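Local structure of RV1873 (Mycobacterium tuberculosis, 2JEK) at residues F8-F13 with Q66-H71; R12-Q17 with D72-R77. The protein is a conserved hypothetical protein of unknown function, in the DUF1810 family, with an all-helical right-handed superhelical fold. One frame throughout, in Å; residues are numbered along the deposited sequence.

Contact 1: F8-F13 with Q66-H71; sequences FDLKRF and QAYLQH
Phe13 and Tyr68 meet edge to face. Tyr68 turns its ring edge, led by CE1, onto one face of the Phe13 ring, where it stands 3.6 Å above the plane and offset toward the rim; the two planes make an angle of 80° and the centroids are 5.0 Å apart. The opposite face of Phe13 receives Arg12 CG, from the neighbouring residue of the same helix. Arg12 then bends back: its guanidinium lies with one face against Phe13, CE2 sitting over the centre of the group, while NH1 donates to Asp9 O, 2.9 Å away, in the guanidinium plane but from above the carbonyl plane. The backbone N of Arg12 reaches the same oxygen from the other face of that plane, so Asp9 O holds two donors. Farther out, NE bonds to Arg56 O, and NH2 bonds to Gly58 O and forms a salt bridge with Glu64.

In Tyr68, CG stands anti to the backbone N (chi1 -172°). Next to the ring pair, Leu10 divides its two methyls. CD1 rests on the backbone of helix 62-70 beside Ala67 O, at 3.5 Å, and on His71 CD2, whereas CD2 meets Tyr68 CD1 at 4.1 Å. Phe8 adds CD2, 3.5 Å from Ala67 CB, at the more exposed margin. The polar end of His71 is used otherwise: ND1 accepts from the N atoms of Leu73 and Leu74, capping the start of the next helix. Across the two segments the packing is apolar, typical of an all-helical fold: the first turn of helix 11-17 and its leading loop, laid against the C-terminal end of helix 62-70.

Contact 2: R12-Q17 with D72-R77; sequences RFVYAQ and DLLGPR
Gln17 and Arg77 supply the polar link in this helix-to-helix packing, where helix 11-17 faces the first turn of helix 74-87 within an all-helical superhelix. Arg77 NH1 donates to Gln17 OE1 over 2.9 Å, and the bond is close to straight (N-H...O 167°). It lies in the plane of the guanidinium and in that of the carbonyl, with the amide and guanidinium only 29° from coplanar. The two side chains slide past each other in opposite directions, and this brings Arg77 CD as well within 3.2 Å of OE1.

The other end of the Gln17 amide is tied too. NE2 gives a hydrogen bond to a water that in turn donates to Leu74 O, and another to Phe40 O. Bonds at both OE1 and NE2 would fix the rotation of this buried amide.

Alongside the polar pair, Leu74 lies between the helices. Its CD2 touches Gln17 OE1 and NE2, each at 3.6 Å, and continues to Phe13 CB and Val14 CG2. The two branches of Val14 are shared out: with CG1 anti to the backbone N (chi1 173°), CG1 reaches Leu73 CD2 at 3.9 Å while CG2 goes to Leu74. Val14 crosses Leu73 and Leu74 at about a right angle.

Positioning comes from the next layer. The helix start capped by His71 carries both leucines, and it is from here that they face Val14. On the other side of the polar link, Tyr21 makes a cation-pi contact with Arg77. Within its own segment, Leu73 CD2 lies 3.6 Å above the plane of the Arg77 guanidinium, over its centre.

How the contacts relate
Contacts 1 and 2 lie side by side, their centres about 7 Å apart, on the same side of the chain's centre. Both begin from helix 11-17 and its leading loop, and share Arg12 and Phe13. Their second segments run on from each other: 66-71 closes helix 62-70, and 72-77 opens helix 74-87. One short N-terminal helix therefore spans the turn between two consecutive helices, packing on both. The contacts also touch directly, as where Tyr68 OH approaches Gln17 NE2 and Leu10 O approaches Leu74 CD1. More than fifty residues separate the partners in sequence, so the pair fastens the start of the chain to the middle of this small helical protein.

Contact 1: F8-F13 with Q66-H71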
ATOM      1  N   PHE A   8     -14.147  10.279  -4.294  1.00 14.29           N
ATOM      2  CA  PHE A   8     -12.731  10.319  -3.906  1.00 13.04           C
ATOM      3  C   PHE A   8     -11.759  10.285  -5.090  1.00 12.04           C
ATOM      4  O   PHE A   8     -10.547  10.243  -4.884  1.00 11.97           O
ATOM      5  CB  PHE A   8     -12.402   9.174  -2.949  1.00 12.95           C
ATOM      6  CG  PHE A   8     -13.090   9.276  -1.616  1.00 11.93           C
ATOM      7  CD1 PHE A   8     -12.672  10.200  -0.666  1.00 13.31           C
ATOM      8  CD2 PHE A   8     -14.152   8.434  -1.313  1.00 14.96           C
ATOM      9  CE1 PHE A   8     -13.297  10.274   0.574  1.00 14.80           C
ATOM     10  CE2 PHE A   8     -14.797   8.511  -0.076  1.00 15.72           C
ATOM     11  CZ  PHE A   8     -14.365   9.432   0.866  1.00 14.20           C
ATOM     12  N   ASP A   9     -12.275  10.306  -6.316  1.00 12.04           N
ATOM     13  CA  ASP A   9     -11.414  10.225  -7.507  1.00 12.06           C
ATOM     14  C   ASP A   9     -10.526   8.964  -7.465  1.00 11.07           C
ATOM     15  O   ASP A   9      -9.320   9.005  -7.765  1.00 10.52           O
ATOM     16  CB  ASP A   9     -10.585  11.512  -7.666  1.00 12.69           C
ATOM     17  CG  ASP A   9      -9.833  11.580  -8.989  1.00 14.16           C
ATOM     18  OD1 ASP A   9     -10.280  10.949  -9.968  1.00 16.82           O
ATOM     19  OD2 ASP A   9      -8.791  12.266  -9.034  1.00 16.94           O
ATOM     20  N   LEU A  10     -11.130   7.842  -7.094  1.00 11.20           N
ATOM     21  CA  LEU A  10     -10.413   6.563  -7.064  1.00 10.86           C
ATOM     22  C   LEU A  10     -10.001   6.152  -8.465  1.00 11.39           C
ATOM     23  O   LEU A  10      -9.068   5.366  -8.642  1.00 11.68           O
ATOM     24  CB  LEU A  10     -11.240   5.452  -6.411  1.00 10.84           C
ATOM     25  CG  LEU A  10     -11.568   5.679  -4.932  1.00 12.74           C
ATOM     26  CD1 LEU A  10     -12.475   4.555  -4.450  1.00 11.81           C
ATOM     27  CD2 LEU A  10     -10.311   5.789  -4.057  1.00 14.11           C
ATOM     28  N   LYS A  11     -10.684   6.689  -9.476  1.00 11.58           N
ATOM     29  CA  LYS A  11     -10.296   6.387 -10.844  1.00 13.05           C
ATOM     30  C   LYS A  11      -8.822   6.723 -11.122  1.00 11.14           C
ATOM     31  O   LYS A  11      -8.195   6.076 -11.964  1.00 11.03           O
ATOM     32  CB  LYS A  11     -11.246   7.035 -11.858  1.00 13.78           C
ATOM     33  CG  LYS A  11     -11.111   8.540 -12.015  1.00 16.51           C
ATOM     34  CD  LYS A  11     -12.001   9.064 -13.136  1.00 18.35           C
ATOM     35  CE  LYS A  11     -12.024  10.580 -13.174  1.00 23.50           C
ATOM     36  NZ  LYS A  11     -10.731  11.191 -13.571  1.00 32.92           N
ATOM     37  N   ARG A  12      -8.257   7.702 -10.406  1.00  9.50           N
ATOM     38  CA  ARG A  12      -6.856   8.048 -10.600  1.00  9.01           C
ATOM     39  C   ARG A  12      -5.957   6.826 -10.373  1.00  8.99           C
ATOM     40  O   ARG A  12      -4.965   6.641 -11.080  1.00  9.36           O
ATOM     41  CB  ARG A  12      -6.439   9.242  -9.724  1.00  9.35           C
ATOM     42  CG  ARG A  12      -6.159   8.978  -8.233  1.00  8.44           C
ATOM     43  CD  ARG A  12      -5.992  10.326  -7.535  1.00 10.15           C
ATOM     44  NE  ARG A  12      -5.623  10.251  -6.119  1.00  9.26           N
ATOM     45  CZ  ARG A  12      -6.475   9.968  -5.130  1.00  9.80           C
ATOM     46  NH1 ARG A  12      -7.736   9.672  -5.395  1.00  9.12           N
ATOM     47  NH2 ARG A  12      -6.057   9.943  -3.865  1.00  9.71           N
ATOM     48  N   PHE A  13      -6.332   5.979  -9.416  1.00  9.16           N
ATOM     49  CA  PHE A  13      -5.544   4.779  -9.146  1.00  8.36           C
ATOM     50  C   PHE A  13      -5.757   3.731 -10.233  1.00  7.92           C
ATOM     51  O   PHE A  13      -4.809   3.091 -10.677  1.00  8.15           O
ATOM     52  CB  PHE A  13      -5.870   4.190  -7.776  1.00  7.34           C
ATOM     53  CG  PHE A  13      -5.499   5.077  -6.619  1.00  6.50           C
ATOM     54  CD1 PHE A  13      -4.175   5.184  -6.204  1.00  6.01           C
ATOM     55  CD2 PHE A  13      -6.483   5.764  -5.919  1.00  7.91           C
ATOM     56  CE1 PHE A  13      -3.845   5.995  -5.131  1.00  5.95           C
ATOM     57  CE2 PHE A  13      -6.171   6.576  -4.838  1.00  7.75           C
ATOM     58  CZ  PHE A  13      -4.844   6.674  -4.437  1.00  6.16           C
ATOM     59  N   GLN A  66     -11.105   3.546   3.119  1.00 10.01           N
ATOM     60  CA  GLN A  66     -12.231   2.607   3.187  1.00 10.21           C
ATOM     61  C   GLN A  66     -12.927   2.467   1.836  1.00  9.00           C
ATOM     62  O   GLN A  66     -13.256   1.358   1.407  1.00 10.47           O
ATOM     63  CB  GLN A  66     -13.209   3.034   4.275  1.00 10.37           C
ATOM     64  CG  GLN A  66     -12.592   2.888   5.654  1.00 10.43           C
ATOM     65  CD  GLN A  66     -13.473   3.348   6.785  1.00 11.73           C
ATOM     66  OE1 GLN A  66     -14.358   4.189   6.607  1.00 14.93           O
ATOM     67  NE2 GLN A  66     -13.223   2.798   7.979  1.00 12.35           N
ATOM     68  N   ALA A  67     -13.110   3.593   1.157  1.00  9.28           N
ATOM     69  CA  ALA A  67     -13.663   3.571  -0.207  1.00 10.44           C
ATOM     70  C   ALA A  67     -12.762   2.796  -1.177  1.00 10.54           C
ATOM     71  O   ALA A  67     -13.235   2.080  -2.060  1.00 10.83           O
ATOM     72  CB  ALA A  67     -13.901   4.978  -0.701  1.00 11.01           C
ATOM     73  N   TYR A  68     -11.454   2.943  -0.995  1.00  9.69           N
ATOM     74  CA  TYR A  68     -10.475   2.253  -1.827  1.00  9.10           C
ATOM     75  C   TYR A  68     -10.642   0.736  -1.686  1.00  9.33           C
ATOM     76  O   TYR A  68     -10.689  -0.007  -2.677  1.00 10.31           O
ATOM     77  CB  TYR A  68      -9.076   2.715  -1.403  1.00  8.06           C
ATOM     78  CG  TYR A  68      -7.935   2.252  -2.287  1.00  7.08           C
ATOM     79  CD1 TYR A  68      -7.297   3.144  -3.159  1.00  6.21           C
ATOM     80  CD2 TYR A  68      -7.494   0.929  -2.248  1.00  7.81           C
ATOM     81  CE1 TYR A  68      -6.250   2.724  -3.955  1.00  6.70           C
ATOM     82  CE2 TYR A  68      -6.449   0.504  -3.055  1.00  7.80           C
ATOM     83  CZ  TYR A  68      -5.847   1.405  -3.911  1.00  5.71           C
ATOM     84  OH  TYR A  68      -4.804   1.030  -4.726  1.00  7.34           O
ATOM     85  N   LEU A  69     -10.775   0.289  -0.440  1.00  8.79           N
ATOM     86  CA  LEU A  69     -10.985  -1.124  -0.163  1.00  9.28           C
ATOM     87  C   LEU A  69     -12.297  -1.663  -0.718  1.00 11.04           C
ATOM     88  O   LEU A  69     -12.365  -2.823  -1.114  1.00 12.18           O
ATOM     89  CB  LEU A  69     -10.907  -1.391   1.334  1.00  9.44           C
ATOM     90  CG  LEU A  69      -9.515  -1.247   1.955  1.00  9.91           C
ATOM     91  CD1 LEU A  69      -9.655  -1.412   3.448  1.00 14.11           C
ATOM     92  CD2 LEU A  69      -8.562  -2.285   1.400  1.00 14.31           C
ATOM     93  N   GLN A  70     -13.331  -0.829  -0.722  1.00 11.66           N
ATOM     94  CA  GLN A  70     -14.644  -1.239  -1.237  1.00 13.59           C
ATOM     95  C   GLN A  70     -14.647  -1.355  -2.755  1.00 13.41           C
ATOM     96  O   GLN A  70     -15.476  -2.072  -3.329  1.00 15.13           O
ATOM     97  CB  GLN A  70     -15.716  -0.227  -0.846  1.00 13.92           C
ATOM     98  CG  GLN A  70     -16.103  -0.227   0.615  1.00 18.56           C
ATOM     99  CD  GLN A  70     -17.084   0.888   0.936  1.00 26.41           C
ATOM    100  OE1 GLN A  70     -16.872   2.052   0.568  1.00 27.90           O
ATOM    101  NE2 GLN A  70     -18.165   0.540   1.624  1.00 29.67           N
ATOM    102  N   HIS A  71     -13.740  -0.632  -3.407  1.00 11.69           N
ATOM    103  CA  HIS A  71     -13.692  -0.594  -4.869  1.00 11.49           C
ATOM    104  C   HIS A  71     -13.403  -1.994  -5.390  1.00 12.12           C
ATOM    105  O   HIS A  71     -12.443  -2.634  -4.963  1.00 11.97           O
ATOM    106  CB  HIS A  71     -12.615   0.391  -5.331  1.00 10.86           C
ATOM    107  CG  HIS A  71     -12.664   0.702  -6.794  1.00 10.50           C
ATOM    108  ND1 HIS A  71     -12.220  -0.178  -7.754  1.00 12.23           N
ATOM    109  CD2 HIS A  71     -13.093   1.802  -7.456  1.00 12.66           C
ATOM    110  CE1 HIS A  71     -12.386   0.361  -8.951  1.00 12.27           C
ATOM    111  NE2 HIS A  71     -12.913   1.563  -8.797  1.00 13.32           N
TER

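Contact 2: R12-Q17 with D72-R77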
ATOM      1  N   ARG A  12      -8.257   7.702 -10.406  1.00  9.50           N
ATOM      2  CA  ARG A  12      -6.856   8.048 -10.600  1.00  9.01           C
ATOM      3  C   ARG A  12      -5.957   6.826 -10.373  1.00  8.99           C
ATOM      4  O   ARG A  12      -4.965   6.641 -11.080  1.00  9.36           O
ATOM      5  CB  ARG A  12      -6.439   9.242  -9.724  1.00  9.35           C
ATOM      6  CG  ARG A  12      -6.159   8.978  -8.233  1.00  8.44           C
ATOM      7  CD  ARG A  12      -5.992  10.326  -7.535  1.00 10.15           C
ATOM      8  NE  ARG A  12      -5.623  10.251  -6.119  1.00  9.26           N
ATOM      9  CZ  ARG A  12      -6.475   9.968  -5.130  1.00  9.80           C
ATOM     10  NH1 ARG A  12      -7.736   9.672  -5.395  1.00  9.12           N
ATOM     11  NH2 ARG A  12      -6.057   9.943  -3.865  1.00  9.71           N
ATOM     12  N   PHE A  13      -6.332   5.979  -9.416  1.00  9.16           N
ATOM     13  CA  PHE A  13      -5.544   4.779  -9.146  1.00  8.36           C
ATOM     14  C   PHE A  13      -5.757   3.731 -10.233  1.00  7.92           C
ATOM     15  O   PHE A  13      -4.809   3.091 -10.677  1.00  8.15           O
ATOM     16  CB  PHE A  13      -5.870   4.190  -7.776  1.00  7.34           C
ATOM     17  CG  PHE A  13      -5.499   5.077  -6.619  1.00  6.50           C
ATOM     18  CD1 PHE A  13      -4.175   5.184  -6.204  1.00  6.01           C
ATOM     19  CD2 PHE A  13      -6.483   5.764  -5.919  1.00  7.91           C
ATOM     20  CE1 PHE A  13      -3.845   5.995  -5.131  1.00  5.95           C
ATOM     21  CE2 PHE A  13      -6.171   6.576  -4.838  1.00  7.75           C
ATOM     22  CZ  PHE A  13      -4.844   6.674  -4.437  1.00  6.16           C
ATOM     23  N   VAL A  14      -7.003   3.573 -10.676  1.00  7.93           N
ATOM     24  CA  VAL A  14      -7.297   2.599 -11.721  1.00  8.15           C
ATOM     25  C   VAL A  14      -6.486   2.908 -12.982  1.00  7.97           C
ATOM     26  O   VAL A  14      -5.881   2.016 -13.553  1.00  8.73           O
ATOM     27  CB  VAL A  14      -8.815   2.552 -12.056  1.00  9.16           C
ATOM     28  CG1 VAL A  14      -9.084   1.646 -13.259  1.00 10.11           C
ATOM     29  CG2 VAL A  14      -9.625   2.093 -10.842  1.00  9.15           C
ATOM     30  N   TYR A  15      -6.463   4.174 -13.388  1.00  8.12           N
ATOM     31  CA  TYR A  15      -5.782   4.545 -14.616  1.00  8.60           C
ATOM     32  C   TYR A  15      -4.264   4.536 -14.491  1.00  8.01           C
ATOM     33  O   TYR A  15      -3.580   4.253 -15.462  1.00  8.80           O
ATOM     34  CB  TYR A  15      -6.278   5.907 -15.134  1.00  9.73           C
ATOM     35  CG  TYR A  15      -7.780   6.006 -15.344  1.00 12.14           C
ATOM     36  CD1 TYR A  15      -8.498   4.948 -15.877  1.00 13.91           C
ATOM     37  CD2 TYR A  15      -8.462   7.169 -15.022  1.00 14.99           C
ATOM     38  CE1 TYR A  15      -9.879   5.036 -16.069  1.00 14.80           C
ATOM     39  CE2 TYR A  15      -9.835   7.281 -15.227  1.00 15.28           C
ATOM     40  CZ  TYR A  15     -10.527   6.213 -15.753  1.00 13.69           C
ATOM     41  OH  TYR A  15     -11.882   6.295 -15.951  1.00 17.73           O
ATOM     42  N   ALA A  16      -3.740   4.872 -13.310  1.00  7.73           N
ATOM     43  CA  ALA A  16      -2.292   4.777 -13.063  1.00  7.82           C
ATOM     44  C   ALA A  16      -1.841   3.321 -13.088  1.00  7.90           C
ATOM     45  O   ALA A  16      -0.773   2.994 -13.605  1.00  8.61           O
ATOM     46  CB  ALA A  16      -1.923   5.420 -11.724  1.00  8.23           C
ATOM     47  N   GLN A  17      -2.665   2.446 -12.527  1.00  7.56           N
ATOM     48  CA  GLN A  17      -2.336   1.029 -12.499  1.00  7.44           C
ATOM     49  C   GLN A  17      -2.390   0.362 -13.870  1.00  9.17           C
ATOM     50  O   GLN A  17      -1.634  -0.568 -14.136  1.00  8.86           O
ATOM     51  CB  GLN A  17      -3.250   0.272 -11.532  1.00  7.93           C
ATOM     52  CG  GLN A  17      -2.985   0.553 -10.053  1.00  7.33           C
ATOM     53  CD  GLN A  17      -3.930  -0.224  -9.150  1.00  8.71           C
ATOM     54  OE1 GLN A  17      -4.747  -1.002  -9.626  1.00  9.52           O
ATOM     55  NE2 GLN A  17      -3.833   0.003  -7.848  1.00  8.15           N
ATOM     56  N   ASP A  72     -14.241  -2.490  -6.307  1.00 11.73           N
ATOM     57  CA  ASP A  72     -14.179  -3.906  -6.684  1.00 11.65           C
ATOM     58  C   ASP A  72     -12.990  -4.272  -7.595  1.00 10.36           C
ATOM     59  O   ASP A  72     -12.763  -5.451  -7.906  1.00 11.44           O
ATOM     60  CB  ASP A  72     -15.509  -4.355  -7.309  1.00 12.11           C
ATOM     61  CG  ASP A  72     -15.679  -5.874  -7.315  1.00 16.56           C
ATOM     62  OD1 ASP A  72     -15.242  -6.545  -6.355  1.00 20.43           O
ATOM     63  OD2 ASP A  72     -16.241  -6.403  -8.301  1.00 18.53           O
ATOM     64  N   LEU A  73     -12.225  -3.260  -8.016  1.00  9.70           N
ATOM     65  CA  LEU A  73     -10.949  -3.498  -8.680  1.00 10.19           C
ATOM     66  C   LEU A  73      -9.782  -3.232  -7.714  1.00  9.33           C
ATOM     67  O   LEU A  73      -8.933  -4.097  -7.518  1.00  9.48           O
ATOM     68  CB  LEU A  73     -10.801  -2.660  -9.960  1.00 10.90           C
ATOM     69  CG  LEU A  73      -9.602  -3.079 -10.821  1.00 13.14           C
ATOM     70  CD1 LEU A  73      -9.886  -4.397 -11.542  1.00 15.36           C
ATOM     71  CD2 LEU A  73      -9.222  -1.987 -11.810  1.00 16.34           C
ATOM     72  N   LEU A  74      -9.781  -2.052  -7.104  1.00  9.02           N
ATOM     73  CA  LEU A  74      -8.642  -1.618  -6.280  1.00  8.75           C
ATOM     74  C   LEU A  74      -8.479  -2.399  -4.979  1.00  8.61           C
ATOM     75  O   LEU A  74      -7.361  -2.703  -4.574  1.00  8.74           O
ATOM     76  CB  LEU A  74      -8.739  -0.127  -5.973  1.00  8.38           C
ATOM     77  CG  LEU A  74      -8.718   0.818  -7.179  1.00  7.84           C
ATOM     78  CD1 LEU A  74      -9.039   2.235  -6.761  1.00  8.78           C
ATOM     79  CD2 LEU A  74      -7.393   0.750  -7.903  1.00  9.25           C
ATOM     80  N   GLY A  75      -9.589  -2.693  -4.303  1.00  8.54           N
ATOM     81  CA  GLY A  75      -9.542  -3.476  -3.066  1.00  8.83           C
ATOM     82  C   GLY A  75      -8.974  -4.862  -3.314  1.00  8.63           C
ATOM     83  O   GLY A  75      -7.979  -5.243  -2.692  1.00  7.83           O
ATOM     84  N   PRO A  76      -9.596  -5.646  -4.215  1.00  8.07           N
ATOM     85  CA  PRO A  76      -9.020  -6.962  -4.509  1.00  8.13           C
ATOM     86  C   PRO A  76      -7.559  -6.909  -4.955  1.00  8.12           C
ATOM     87  O   PRO A  76      -6.772  -7.786  -4.587  1.00  8.77           O
ATOM     88  CB  PRO A  76      -9.926  -7.507  -5.619  1.00  8.81           C
ATOM     89  CG  PRO A  76     -11.243  -6.877  -5.303  1.00  9.20           C
ATOM     90  CD  PRO A  76     -10.884  -5.460  -4.910  1.00  9.04           C
ATOM     91  N   ARG A  77      -7.195  -5.901  -5.745  1.00  7.63           N
ATOM     92  CA  ARG A  77      -5.803  -5.779  -6.188  1.00  6.98           C
ATOM     93  C   ARG A  77      -4.859  -5.539  -5.005  1.00  6.94           C
ATOM     94  O   ARG A  77      -3.766  -6.098  -4.955  1.00  7.72           O
ATOM     95  CB  ARG A  77      -5.646  -4.675  -7.234  1.00  7.67           C
ATOM     96  CG  ARG A  77      -6.067  -5.095  -8.617  1.00  7.62           C
ATOM     97  CD  ARG A  77      -5.771  -4.000  -9.608  1.00  9.11           C
ATOM     98  NE  ARG A  77      -6.126  -4.437 -10.950  1.00 11.28           N
ATOM     99  CZ  ARG A  77      -5.988  -3.692 -12.038  1.00 12.18           C
ATOM    100  NH1 ARG A  77      -5.516  -2.456 -11.954  1.00 11.15           N
ATOM    101  NH2 ARG A  77      -6.326  -4.195 -13.214  1.00 12.20           N
TER
HETATM  102  O   HOH W   1      -4.955  -1.510  -5.507  1.00  7.53           O